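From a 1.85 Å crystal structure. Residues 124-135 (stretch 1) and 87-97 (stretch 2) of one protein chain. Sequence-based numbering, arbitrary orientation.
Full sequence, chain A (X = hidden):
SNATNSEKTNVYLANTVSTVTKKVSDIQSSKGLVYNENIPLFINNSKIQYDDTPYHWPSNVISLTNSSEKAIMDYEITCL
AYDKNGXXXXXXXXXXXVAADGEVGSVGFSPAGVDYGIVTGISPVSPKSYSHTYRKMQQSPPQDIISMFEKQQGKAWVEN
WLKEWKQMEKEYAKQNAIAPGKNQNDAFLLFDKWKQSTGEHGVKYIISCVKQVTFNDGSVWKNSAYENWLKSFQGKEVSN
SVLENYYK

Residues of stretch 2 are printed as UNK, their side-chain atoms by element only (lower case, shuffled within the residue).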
# COMPACT_ATOMS: atom_id res chain seq x y z
N PRO A 124 -1.52 -26.87 -1.30
CA PRO A 124 -1.26 -26.35 0.05
C PRO A 124 -0.59 -24.98 0.04
O PRO A 124 0.16 -24.62 -0.87
CB PRO A 124 -0.34 -27.42 0.66
CG PRO A 124 -0.67 -28.66 -0.07
CD PRO A 124 -1.02 -28.24 -1.47
N VAL A 125 -0.89 -24.22 1.09
CA VAL A 125 -0.26 -22.94 1.35
C VAL A 125 0.56 -23.09 2.64
O VAL A 125 1.78 -23.28 2.58
CB VAL A 125 -1.32 -21.82 1.40
CG1 VAL A 125 -0.74 -20.53 1.88
CG2 VAL A 125 -1.84 -21.62 -0.04
N SER A 126 -0.11 -23.07 3.81
CA SER A 126 0.51 -23.36 5.09
C SER A 126 0.71 -24.87 5.28
O SER A 126 0.02 -25.68 4.67
CB SER A 126 -0.36 -22.80 6.22
OG SER A 126 -0.47 -21.39 6.13
N PRO A 127 1.66 -25.28 6.13
CA PRO A 127 1.83 -26.72 6.41
C PRO A 127 0.58 -27.35 6.99
O PRO A 127 -0.20 -26.71 7.70
CB PRO A 127 2.98 -26.74 7.43
CG PRO A 127 3.82 -25.54 7.08
CD PRO A 127 2.73 -24.47 6.75
N LYS A 128 0.42 -28.66 6.77
CA LYS A 128 -0.67 -29.39 7.41
C LYS A 128 -0.55 -29.26 8.93
O LYS A 128 0.55 -29.30 9.47
CB LYS A 128 -0.64 -30.87 7.00
CG LYS A 128 -1.89 -31.66 7.45
CD LYS A 128 -1.72 -33.18 7.37
CE LYS A 128 -2.05 -33.74 6.02
NZ LYS A 128 -1.57 -35.16 5.89
N SER A 129 -1.69 -29.08 9.61
CA SER A 129 -1.67 -28.78 11.04
C SER A 129 -3.03 -29.04 11.67
O SER A 129 -4.07 -28.94 11.00
CB SER A 129 -1.25 -27.32 11.28
OG SER A 129 -1.36 -26.95 12.65
N TYR A 130 -3.04 -29.37 12.97
CA TYR A 130 -4.32 -29.45 13.68
C TYR A 130 -5.00 -28.08 13.81
O TYR A 130 -6.23 -28.01 13.93
CB TYR A 130 -4.14 -30.06 15.08
CG TYR A 130 -3.94 -31.57 15.11
CD1 TYR A 130 -4.98 -32.44 14.80
CD2 TYR A 130 -2.71 -32.12 15.48
CE1 TYR A 130 -4.79 -33.83 14.81
CE2 TYR A 130 -2.52 -33.49 15.51
CZ TYR A 130 -3.56 -34.34 15.18
OH TYR A 130 -3.35 -35.70 15.21
N SER A 131 -4.24 -27.00 13.84
CA SER A 131 -4.85 -25.70 14.06
C SER A 131 -4.52 -24.72 12.93
O SER A 131 -3.52 -24.84 12.23
CB SER A 131 -4.37 -25.08 15.37
OG SER A 131 -3.00 -24.76 15.27
N HIS A 132 -5.36 -23.69 12.82
CA HIS A 132 -5.06 -22.56 11.95
C HIS A 132 -5.51 -21.27 12.62
O HIS A 132 -6.60 -21.21 13.20
CB HIS A 132 -5.75 -22.67 10.58
CG HIS A 132 -5.36 -21.58 9.64
ND1 HIS A 132 -4.09 -21.48 9.12
CD2 HIS A 132 -6.06 -20.53 9.13
CE1 HIS A 132 -4.03 -20.43 8.31
NE2 HIS A 132 -5.21 -19.83 8.31
N THR A 133 -4.70 -20.22 12.52
CA THR A 133 -5.08 -18.94 13.09
C THR A 133 -5.42 -18.00 11.95
O THR A 133 -4.53 -17.60 11.19
CB THR A 133 -3.98 -18.37 13.98
OG1 THR A 133 -3.84 -19.23 15.13
CG2 THR A 133 -4.37 -16.98 14.46
N TYR A 134 -6.70 -17.64 11.86
CA TYR A 134 -7.17 -16.65 10.90
C TYR A 134 -6.94 -15.24 11.43
O TYR A 134 -7.16 -14.95 12.61
CB TYR A 134 -8.66 -16.88 10.63
CG TYR A 134 -9.00 -18.18 9.98
CD1 TYR A 134 -8.85 -18.35 8.57
CD2 TYR A 134 -9.49 -19.27 10.72
CE1 TYR A 134 -9.18 -19.56 7.95
CE2 TYR A 134 -9.82 -20.48 10.12
CZ TYR A 134 -9.67 -20.61 8.71
OH TYR A 134 -10.00 -21.79 8.08
N ARG A 135 -6.49 -14.34 10.55
CA ARG A 135 -6.24 -12.95 10.91
C ARG A 135 -7.07 -12.04 10.01
O ARG A 135 -7.14 -12.27 8.80
CB ARG A 135 -4.74 -12.66 10.81
CG ARG A 135 -4.30 -11.37 11.44
CD ARG A 135 -2.79 -11.34 11.63
NE ARG A 135 -2.10 -10.90 10.42
CZ ARG A 135 -1.79 -9.64 10.16
NH1 ARG A 135 -2.11 -8.68 11.03
NH2 ARG A 135 -1.17 -9.32 9.03
N UNK A 87 -12.71 -37.32 16.56
CA UNK A 87 -11.26 -37.39 16.38
C UNK A 87 -10.72 -36.10 15.76
O UNK A 87 -11.32 -35.57 14.82
c UNK A 87 -10.63 -40.49 17.15
n UNK A 87 -11.99 -42.52 17.73
c UNK A 87 -10.69 -42.02 17.19
c UNK A 87 -11.42 -39.93 15.97
c UNK A 87 -10.88 -38.58 15.50
N UNK A 88 -9.60 -35.59 16.24
CA UNK A 88 -9.04 -34.36 15.67
C UNK A 88 -8.41 -34.60 14.30
O UNK A 88 -7.81 -35.65 14.02
c UNK A 88 -8.78 -36.14 17.34
c UNK A 88 -7.98 -33.95 16.70
c UNK A 88 -7.54 -35.27 17.33
N UNK A 89 -8.53 -33.59 13.43
CA UNK A 89 -8.06 -33.69 12.05
C UNK A 89 -6.95 -32.69 11.79
O UNK A 89 -7.07 -31.51 12.17
c UNK A 89 -11.50 -33.98 10.27
c UNK A 89 -10.31 -34.48 11.09
c UNK A 89 -9.79 -35.78 10.54
c UNK A 89 -9.20 -33.45 11.05
N UNK A 90 -5.88 -33.14 11.12
CA UNK A 90 -4.88 -32.24 10.58
C UNK A 90 -5.30 -31.83 9.18
O UNK A 90 -5.54 -32.69 8.32
o UNK A 90 -0.51 -32.99 11.67
c UNK A 90 -2.88 -33.19 11.84
c UNK A 90 -3.50 -32.90 10.51
o UNK A 90 -1.37 -35.01 11.58
c UNK A 90 -1.48 -33.77 11.69
N UNK A 91 -5.36 -30.52 8.94
CA UNK A 91 -5.79 -29.96 7.66
C UNK A 91 -4.70 -29.13 6.99
O UNK A 91 -3.87 -28.52 7.65
c UNK A 91 -9.42 -28.72 8.43
c UNK A 91 -8.63 -30.98 7.73
c UNK A 91 -8.25 -29.71 8.47
c UNK A 91 -7.03 -29.05 7.83
N UNK A 92 -4.75 -29.10 5.65
CA UNK A 92 -4.22 -27.97 4.89
C UNK A 92 -5.28 -26.87 4.91
O UNK A 92 -6.09 -26.73 3.98
c UNK A 92 -2.75 -29.41 3.36
c UNK A 92 -1.43 -29.02 3.56
c UNK A 92 -3.88 -28.41 3.46
o UNK A 92 0.39 -32.14 3.04
c UNK A 92 -0.66 -31.25 3.13
c UNK A 92 -0.39 -29.93 3.45
c UNK A 92 -3.01 -30.74 3.05
c UNK A 92 -1.96 -31.67 2.93
N UNK A 93 -5.27 -26.07 5.99
CA UNK A 93 -6.39 -25.18 6.29
C UNK A 93 -6.61 -24.12 5.21
O UNK A 93 -7.76 -23.74 4.94
c UNK A 93 -6.18 -24.47 7.62
c UNK A 93 -8.42 -26.67 11.55
c UNK A 93 -7.63 -25.42 9.56
c UNK A 93 -9.88 -25.11 10.35
c UNK A 93 -8.88 -24.80 9.44
c UNK A 93 -6.41 -25.33 8.82
c UNK A 93 -9.64 -26.04 11.42
c UNK A 93 -5.52 -26.19 9.42
c UNK A 93 -7.41 -26.33 10.62
n UNK A 93 -6.12 -26.80 10.51
N UNK A 94 -5.53 -23.55 4.68
CA UNK A 94 -5.61 -22.49 3.68
C UNK A 94 -5.19 -22.97 2.29
O UNK A 94 -4.68 -22.18 1.49
o UNK A 94 -2.89 -22.77 4.19
c UNK A 94 -3.32 -21.62 4.43
c UNK A 94 -4.77 -21.28 4.11
o UNK A 94 -2.60 -20.72 4.94
N UNK A 95 -5.47 -24.23 1.95
CA UNK A 95 -5.15 -24.74 0.62
C UNK A 95 -5.96 -24.00 -0.45
O UNK A 95 -7.11 -23.61 -0.23
c UNK A 95 -5.44 -26.23 0.53
N UNK A 96 -5.35 -23.85 -1.62
CA UNK A 96 -6.02 -23.29 -2.79
C UNK A 96 -6.57 -24.40 -3.68
O UNK A 96 -6.05 -25.52 -3.70
c UNK A 96 -3.55 -20.42 -3.74
c UNK A 96 -4.47 -21.25 -2.86
o UNK A 96 -3.96 -19.37 -4.26
n UNK A 96 -2.31 -20.88 -3.92
c UNK A 96 -5.07 -22.42 -3.61
N UNK A 97 -7.61 -24.08 -4.43
CA UNK A 97 -8.20 -25.04 -5.34
C UNK A 97 -7.34 -25.11 -6.60
O UNK A 97 -6.69 -24.14 -6.98
o UNK A 97 -9.45 -22.24 -5.64
c UNK A 97 -9.74 -23.25 -6.29
c UNK A 97 -9.64 -24.64 -5.69
n UNK A 97 -10.15 -23.19 -7.54
O HOH W 1 -7.79 -30.11 14.56
O HOH W 2 -2.70 -25.46 7.38
O HOH W 3 -9.73 -21.97 5.52
O HOH W 4 -2.51 -25.45 3.28
O HOH W 5 -0.74 -22.90 -3.25

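Position 87 carries four carbons in a row ending in a nitrogen; its nearest side-chain approach to stretch 1 is CB to Tyr130 CE1, 7.8 Å. An unbranched amine-tipped chain is Lys87.

At 88 three carbons close a ring onto the backbone N; its CB lies 3.7 Å from Tyr130 CE1, an apolar contact. This is Pro88.

Position 89 has four carbons forked at the second; the CA-to-CB bond points away from stretch 1. This fits Leu89, with chi angles m and t.

Position 90 has three carbons, the third bearing two oxygens, and the second lies over the face of the Tyr130 ring: hence Glu90. Its CG sits 3.4 Å from the ring centroid, 5° off the normal, a CH-pi contact.

Position 91 repeats the four-carbon fork, its CA-to-CB bond again pointing away, and is buried: Leu91. Its backbone does the work, with Leu91 N to Ser129 O at 2.9 Å (162°) and Ser129 N to Leu91 O at 3.0 Å (150°), a single antiparallel bridge.

Position 92 shows one carbon, then a six-carbon ring bearing one oxygen. Pro124 CG covers one face and Lys128 CB the opposite one, each 3.9 Å from the ring centroid. This is Tyr92.

At 93 one carbon leads to fused five- and six-membered rings holding eight carbons and one nitrogen. His132 CB lies over the five-membered ring, 3.5 Å from its centroid; the imidazole, tilted by 15°, is slid aside and barely overlaps. The ring nitrogen faces Ser129 O. This indole is Trp93; NE1 donates to Ser129 O at 3.0 Å (137°), so this carbonyl accepts two hydrogen bonds.

Position 94 has two carbons, the second with two oxygens, both meeting Ser126: Asp94. OD1 accepts from Ser126 N at 2.8 Å, and OD2 from Ser126 OG at 2.5 Å.

Position 95 has a single carbon, CB, 4.2 Å from Pro124 CA: Ala95. Its N donates a long hydrogen bond to Tyr92 O (3.3 Å), closing the type I turn from Tyr92 to Ala95.

Position 96 has three carbons, the third carrying one oxygen and one nitrogen; the second carbon approaches Val125: Gln96. Its CG is 3.9 Å from Val125 CG2, while water 5 links NE2 to Pro124 O.

Position 97, two carbons with the same amide ending, is Asn97, out of reach.

The contact buries 1036 Å², both sides summed. The backbone bridge sets the register, the turn presents Tyr92, Trp93 and Asp94, and aromatic faces and the carboxylate extend the match. Water 2, accepting from Trp93 N and donating to Pro127 O, is one of five waters that link the stretches.

Stretch 2 87-97: KPLELYWDAQN
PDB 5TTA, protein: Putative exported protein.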